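Os03g0854200 protein (Oryza sativa Japonica Group, PDB 3HKM) is a probable exosome component that binds double-stranded DNA and single-stranded RNA and shows hydrolytic DNase and phosphorolytic RNase activity in vitro. Local coordinates at residues Gln161-Asn173 with Leu194-Tyr208. Numbering follows the deposited sequence.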
loop_
_atom_site.group_PDB
_atom_site.type_symbol
_atom_site.label_atom_id
_atom_site.label_comp_id
_atom_site.label_asym_id
_atom_site.label_seq_id
_atom_site.Cartn_x
_atom_site.Cartn_y
_atom_site.Cartn_z
ATOM N N GLN A 161 17.401 -8.319 -0.382
ATOM C CA GLN A 161 18.215 -9.540 -0.354
ATOM C C GLN A 161 19.462 -9.353 0.510
ATOM O O GLN A 161 20.183 -10.308 0.802
ATOM C CB GLN A 161 18.614 -9.948 -1.786
ATOM C CG GLN A 161 19.873 -10.832 -1.907
ATOM C CD GLN A 161 19.585 -12.316 -2.177
ATOM O OE1 GLN A 161 18.607 -12.876 -1.682
ATOM N NE2 GLN A 161 20.454 -12.958 -2.961
ATOM N N GLN A 162 19.713 -8.120 0.929
ATOM C CA GLN A 162 20.894 -7.820 1.722
ATOM C C GLN A 162 20.554 -7.743 3.204
ATOM O O GLN A 162 21.115 -8.480 4.019
ATOM C CB GLN A 162 21.544 -6.514 1.249
ATOM C CG GLN A 162 22.269 -6.617 -0.109
ATOM C CD GLN A 162 22.747 -5.263 -0.649
ATOM O OE1 GLN A 162 21.956 -4.328 -0.833
ATOM N NE2 GLN A 162 24.049 -5.162 -0.911
ATOM N N LEU A 163 19.624 -6.863 3.554
ATOM C CA LEU A 163 19.326 -6.580 4.955
ATOM C C LEU A 163 18.737 -7.765 5.727
ATOM O O LEU A 163 18.313 -8.758 5.129
ATOM C CB LEU A 163 18.409 -5.363 5.067
ATOM C CG LEU A 163 19.058 -3.995 4.844
ATOM C CD1 LEU A 163 19.662 -3.889 3.462
ATOM C CD2 LEU A 163 18.034 -2.894 5.072
ATOM N N LYS A 164 18.721 -7.638 7.058
ATOM C CA LYS A 164 18.216 -8.681 7.955
ATOM C C LYS A 164 16.970 -8.249 8.717
ATOM O O LYS A 164 16.298 -9.064 9.336
ATOM C CB LYS A 164 19.292 -9.109 8.959
ATOM C CG LYS A 164 20.093 -10.348 8.550
ATOM C CD LYS A 164 20.488 -11.153 9.787
ATOM C CE LYS A 164 21.249 -10.301 10.817
ATOM N NZ LYS A 164 21.052 -10.779 12.235
ATOM N N SER A 165 16.680 -6.955 8.681
ATOM C CA SER A 165 15.542 -6.397 9.387
ATOM C C SER A 165 14.769 -5.513 8.437
ATOM O O SER A 165 15.352 -4.840 7.594
ATOM C CB SER A 165 16.002 -5.542 10.574
ATOM O OG SER A 165 16.861 -6.242 11.456
ATOM N N PHE A 166 13.451 -5.515 8.576
ATOM C CA PHE A 166 12.653 -4.474 7.949
ATOM C C PHE A 166 11.183 -4.460 8.360
ATOM O O PHE A 166 10.676 -5.406 8.952
ATOM C CB PHE A 166 12.841 -4.442 6.423
ATOM C CG PHE A 166 12.464 -5.707 5.723
ATOM C CD1 PHE A 166 13.442 -6.532 5.187
ATOM C CD2 PHE A 166 11.133 -6.052 5.561
ATOM C CE1 PHE A 166 13.099 -7.693 4.519
ATOM C CE2 PHE A 166 10.776 -7.216 4.893
ATOM C CZ PHE A 166 11.762 -8.038 4.369
ATOM N N ALA A 167 10.521 -3.354 8.057
ATOM C CA ALA A 167 9.158 -3.144 8.493
ATOM C C ALA A 167 8.336 -2.579 7.347
ATOM O O ALA A 167 8.816 -1.767 6.570
ATOM C CB ALA A 167 9.138 -2.194 9.673
ATOM N N HIS A 168 7.098 -3.032 7.234
ATOM C CA HIS A 168 6.140 -2.362 6.373
ATOM C C HIS A 168 5.300 -1.458 7.251
ATOM O O HIS A 168 4.501 -1.940 8.045
ATOM C CB HIS A 168 5.246 -3.373 5.662
ATOM C CG HIS A 168 5.959 -4.189 4.628
ATOM N ND1 HIS A 168 5.506 -5.423 4.210
ATOM C CD2 HIS A 168 7.100 -3.953 3.937
ATOM C CE1 HIS A 168 6.334 -5.907 3.298
ATOM N NE2 HIS A 168 7.308 -5.034 3.114
ATOM N N LEU A 169 5.495 -0.149 7.133
ATOM C CA LEU A 169 4.708 0.787 7.931
ATOM C C LEU A 169 3.667 1.487 7.073
ATOM O O LEU A 169 3.904 1.796 5.907
ATOM C CB LEU A 169 5.597 1.823 8.632
ATOM C CG LEU A 169 6.741 1.289 9.506
ATOM C CD1 LEU A 169 7.571 2.439 10.069
ATOM C CD2 LEU A 169 6.238 0.373 10.622
ATOM N N VAL A 170 2.498 1.711 7.657
ATOM C CA VAL A 170 1.462 2.466 6.986
ATOM C C VAL A 170 0.861 3.470 7.957
ATOM O O VAL A 170 0.348 3.126 9.021
ATOM C CB VAL A 170 0.437 1.553 6.228
ATOM C CG1 VAL A 170 0.596 0.098 6.641
ATOM C CG2 VAL A 170 -0.995 2.063 6.362
ATOM N N PHE A 171 1.008 4.734 7.585
ATOM C CA PHE A 171 0.651 5.838 8.444
ATOM C C PHE A 171 -0.668 6.425 7.985
ATOM O O PHE A 171 -0.941 6.477 6.787
ATOM C CB PHE A 171 1.746 6.902 8.395
ATOM C CG PHE A 171 3.138 6.350 8.520
ATOM C CD1 PHE A 171 3.803 6.369 9.736
ATOM C CD2 PHE A 171 3.786 5.815 7.422
ATOM C CE1 PHE A 171 5.085 5.867 9.852
ATOM C CE2 PHE A 171 5.068 5.310 7.537
ATOM C CZ PHE A 171 5.714 5.339 8.756
ATOM N N PRO A 172 -1.493 6.866 8.947
ATOM C CA PRO A 172 -2.752 7.571 8.710
ATOM C C PRO A 172 -2.436 9.022 8.438
ATOM O O PRO A 172 -1.539 9.554 9.080
ATOM C CB PRO A 172 -3.475 7.465 10.059
ATOM C CG PRO A 172 -2.586 6.617 10.953
ATOM C CD PRO A 172 -1.218 6.713 10.382
ATOM N N ASN A 173 -3.144 9.653 7.506
ATOM C CA ASN A 173 -2.890 11.053 7.185
ATOM C C ASN A 173 -4.178 11.808 6.882
ATOM O O ASN A 173 -4.953 11.391 6.020
ATOM C CB ASN A 173 -1.918 11.164 6.006
ATOM C CG ASN A 173 -1.308 12.546 5.880
ATOM O OD1 ASN A 173 -0.170 12.778 6.294
ATOM N ND2 ASN A 173 -2.064 13.473 5.313
ATOM N N LEU A 194 -0.273 4.515 14.340
ATOM C CA LEU A 194 -0.354 4.267 12.905
ATOM C C LEU A 194 -1.520 3.335 12.541
ATOM O O LEU A 194 -2.353 3.021 13.395
ATOM C CB LEU A 194 0.983 3.728 12.380
ATOM C CG LEU A 194 1.547 2.449 13.006
ATOM C CD1 LEU A 194 0.722 1.253 12.594
ATOM C CD2 LEU A 194 2.999 2.241 12.617
ATOM N N ILE A 195 -1.582 2.909 11.277
ATOM C CA ILE A 195 -2.622 1.989 10.816
ATOM C C ILE A 195 -2.187 0.558 11.112
ATOM O O ILE A 195 -2.569 -0.016 12.135
ATOM C CB ILE A 195 -2.908 2.166 9.300
ATOM C CG1 ILE A 195 -3.351 3.604 9.003
ATOM C CG2 ILE A 195 -3.972 1.191 8.820
ATOM C CD1 ILE A 195 -3.811 3.832 7.586
ATOM N N THR A 196 -1.371 -0.006 10.224
ATOM C CA THR A 196 -0.792 -1.337 10.424
ATOM C C THR A 196 0.743 -1.279 10.347
ATOM O O THR A 196 1.310 -0.388 9.707
ATOM C CB THR A 196 -1.306 -2.372 9.371
ATOM O OG1 THR A 196 -0.899 -1.974 8.060
ATOM C CG2 THR A 196 -2.828 -2.499 9.389
ATOM N N SER A 197 1.414 -2.215 11.013
ATOM C CA SER A 197 2.846 -2.401 10.813
ATOM C C SER A 197 3.188 -3.878 10.890
ATOM O O SER A 197 2.730 -4.588 11.782
ATOM C CB SER A 197 3.670 -1.622 11.837
ATOM O OG SER A 197 4.110 -2.472 12.870
ATOM N N ILE A 198 3.980 -4.342 9.934
ATOM C CA ILE A 198 4.432 -5.727 9.940
ATOM C C ILE A 198 5.932 -5.796 9.693
ATOM O O ILE A 198 6.431 -5.254 8.711
ATOM C CB ILE A 198 3.620 -6.620 8.959
ATOM C CG1 ILE A 198 4.364 -7.917 8.658
ATOM C CG2 ILE A 198 3.271 -5.870 7.699
ATOM C CD1 ILE A 198 3.471 -9.006 8.098
ATOM N N THR A 199 6.647 -6.435 10.617
ATOM C CA THR A 199 8.098 -6.508 10.530
ATOM C C THR A 199 8.536 -7.904 10.116
ATOM O O THR A 199 7.846 -8.885 10.381
ATOM C CB THR A 199 8.774 -6.112 11.854
ATOM O OG1 THR A 199 8.342 -6.999 12.892
ATOM C CG2 THR A 199 8.410 -4.676 12.233
ATOM N N HIS A 200 9.682 -7.976 9.448
ATOM C CA HIS A 200 10.216 -9.239 8.961
ATOM C C HIS A 200 11.689 -9.338 9.315
ATOM O O HIS A 200 12.495 -8.519 8.871
ATOM C CB HIS A 200 10.067 -9.346 7.441
ATOM C CG HIS A 200 8.645 -9.351 6.960
ATOM N ND1 HIS A 200 7.875 -10.494 6.921
ATOM C CD2 HIS A 200 7.864 -8.356 6.477
ATOM C CE1 HIS A 200 6.680 -10.203 6.440
ATOM N NE2 HIS A 200 6.646 -8.911 6.166
ATOM N N GLY A 201 12.041 -10.347 10.106
ATOM C CA GLY A 201 13.420 -10.552 10.504
ATOM C C GLY A 201 13.677 -9.897 11.842
ATOM O O GLY A 201 12.749 -9.358 12.443
ATOM N N VAL A 202 14.925 -9.931 12.306
ATOM C CA VAL A 202 15.244 -9.413 13.634
ATOM C C VAL A 202 14.857 -7.951 13.753
ATOM O O VAL A 202 15.131 -7.140 12.864
ATOM C CB VAL A 202 16.728 -9.573 14.004
ATOM C CG1 VAL A 202 17.575 -8.542 13.285
ATOM C CG2 VAL A 202 16.902 -9.413 15.501
ATOM N N MET A 203 14.207 -7.609 14.853
ATOM C CA MET A 203 13.806 -6.235 15.046
ATOM C C MET A 203 13.782 -5.938 16.528
ATOM O O MET A 203 12.837 -6.297 17.233
ATOM C CB MET A 203 12.445 -5.966 14.392
ATOM C CG MET A 203 11.984 -4.508 14.442
ATOM S SD MET A 203 12.774 -3.417 13.244
ATOM C CE MET A 203 12.008 -3.957 11.730
ATOM N N SER A 204 14.848 -5.306 16.995
ATOM C CA SER A 204 14.866 -4.753 18.332
ATOM C C SER A 204 13.813 -3.655 18.414
ATOM O O SER A 204 13.378 -3.129 17.389
ATOM C CB SER A 204 16.241 -4.168 18.647
ATOM O OG SER A 204 16.513 -3.048 17.823
ATOM N N GLU A 205 13.420 -3.306 19.635
ATOM C CA GLU A 205 12.469 -2.226 19.863
ATOM C C GLU A 205 13.068 -0.853 19.516
ATOM O O GLU A 205 12.345 0.090 19.190
ATOM C CB GLU A 205 11.977 -2.257 21.316
ATOM C CG GLU A 205 10.921 -1.223 21.642
ATOM C CD GLU A 205 10.546 -1.207 23.113
ATOM O OE1 GLU A 205 11.395 -0.819 23.943
ATOM O OE2 GLU A 205 9.397 -1.572 23.440
ATOM N N GLU A 206 14.391 -0.742 19.574
ATOM C CA GLU A 206 15.061 0.485 19.149
ATOM C C GLU A 206 15.022 0.607 17.627
ATOM O O GLU A 206 14.711 1.669 17.091
ATOM C CB GLU A 206 16.501 0.525 19.661
ATOM C CG GLU A 206 16.642 0.112 21.121
ATOM C CD GLU A 206 16.828 -1.378 21.282
ATOM O OE1 GLU A 206 17.942 -1.866 20.981
ATOM O OE2 GLU A 206 15.872 -2.057 21.714
ATOM N N ASP A 207 15.327 -0.490 16.938
ATOM C CA ASP A 207 15.210 -0.547 15.478
ATOM C C ASP A 207 13.817 -0.111 15.043
ATOM O O ASP A 207 13.665 0.767 14.197
ATOM C CB ASP A 207 15.460 -1.967 14.964
ATOM C CG ASP A 207 16.930 -2.317 14.896
ATOM O OD1 ASP A 207 17.759 -1.398 15.045
ATOM O OD2 ASP A 207 17.249 -3.514 14.693
ATOM N N TYR A 208 12.808 -0.748 15.633
ATOM C CA TYR A 208 11.409 -0.487 15.325
ATOM C C TYR A 208 11.031 0.989 15.447
ATOM O O TYR A 208 10.331 1.519 14.589
ATOM C CB TYR A 208 10.510 -1.347 16.219
ATOM C CG TYR A 208 9.025 -1.247 15.925
ATOM C CD1 TYR A 208 8.528 -1.470 14.641
ATOM C CD2 TYR A 208 8.111 -0.962 16.940
ATOM C CE1 TYR A 208 7.167 -1.393 14.374
ATOM C CE2 TYR A 208 6.742 -0.885 16.680
ATOM C CZ TYR A 208 6.279 -1.101 15.393
ATOM O OH TYR A 208 4.926 -1.032 15.136
HETATM O O HOH W 1 16.781 -11.564 10.324
HETATM O O HOH W 2 4.375 -7.877 5.293
#
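Strands 165-172 and 197-201 pair antiparallel at one margin of the four-stranded sheet of this RNase PH domain, 197-201 being its outermost strand within the chain. His-168 and Ile-198 form a hydrogen-bonded pair: His-168 N reaches Ile-198 O at 2.8 Å, almost straight at 176°, and Ile-198 N returns a bond to His-168 O. Beyond them His-200 N donates to Phe-166 O, and toward the other end Ile-195 N binds Val-170 O.

Phe-166, His-168, Ile-198 and His-200 share one face of the sheet. With chi1 at 60°, Phe-166 CG sits between its own backbone N and carbonyl carbon, and the ring swings across to the neighbouring strand, where its CE2 rim lies 3.4 Å from His-200 CB while His-200 O stands over its face. The two rings meet rim to rim, neither covering the other. His-200 instead turns an edge toward the face of His-168, planes at 66°, in an offset edge-to-face pair. A water bridges the imidazoles, 2.6 Å from His-200 NE2, near that ring's plane, and 2.9 Å from His-168 ND1, tying together two nitrogens that do not touch.

The opposite face carries Ala-167, Leu-169, Ser-197 and Thr-199. Leu-169 CD2 presses on Ser-197 CB, tight at 3.5 Å, and also meets the Tyr-208 ring, whose OH is hydrogen-bonded to Ser-197 OG; Cys-211 and Ile-212 of helix 205-229 pack on the same leucine. Farther along, Val-170 CG2 nestles against Ile-195 CB and CD1, the two side chains crossing at about a right angle. Strand 138-145 flanks 165-172 on its other edge. An antiparallel sheet with a helix packed on one face fits the alpha+beta, ribosomal protein S5 domain 2-like fold of RNase PH domains.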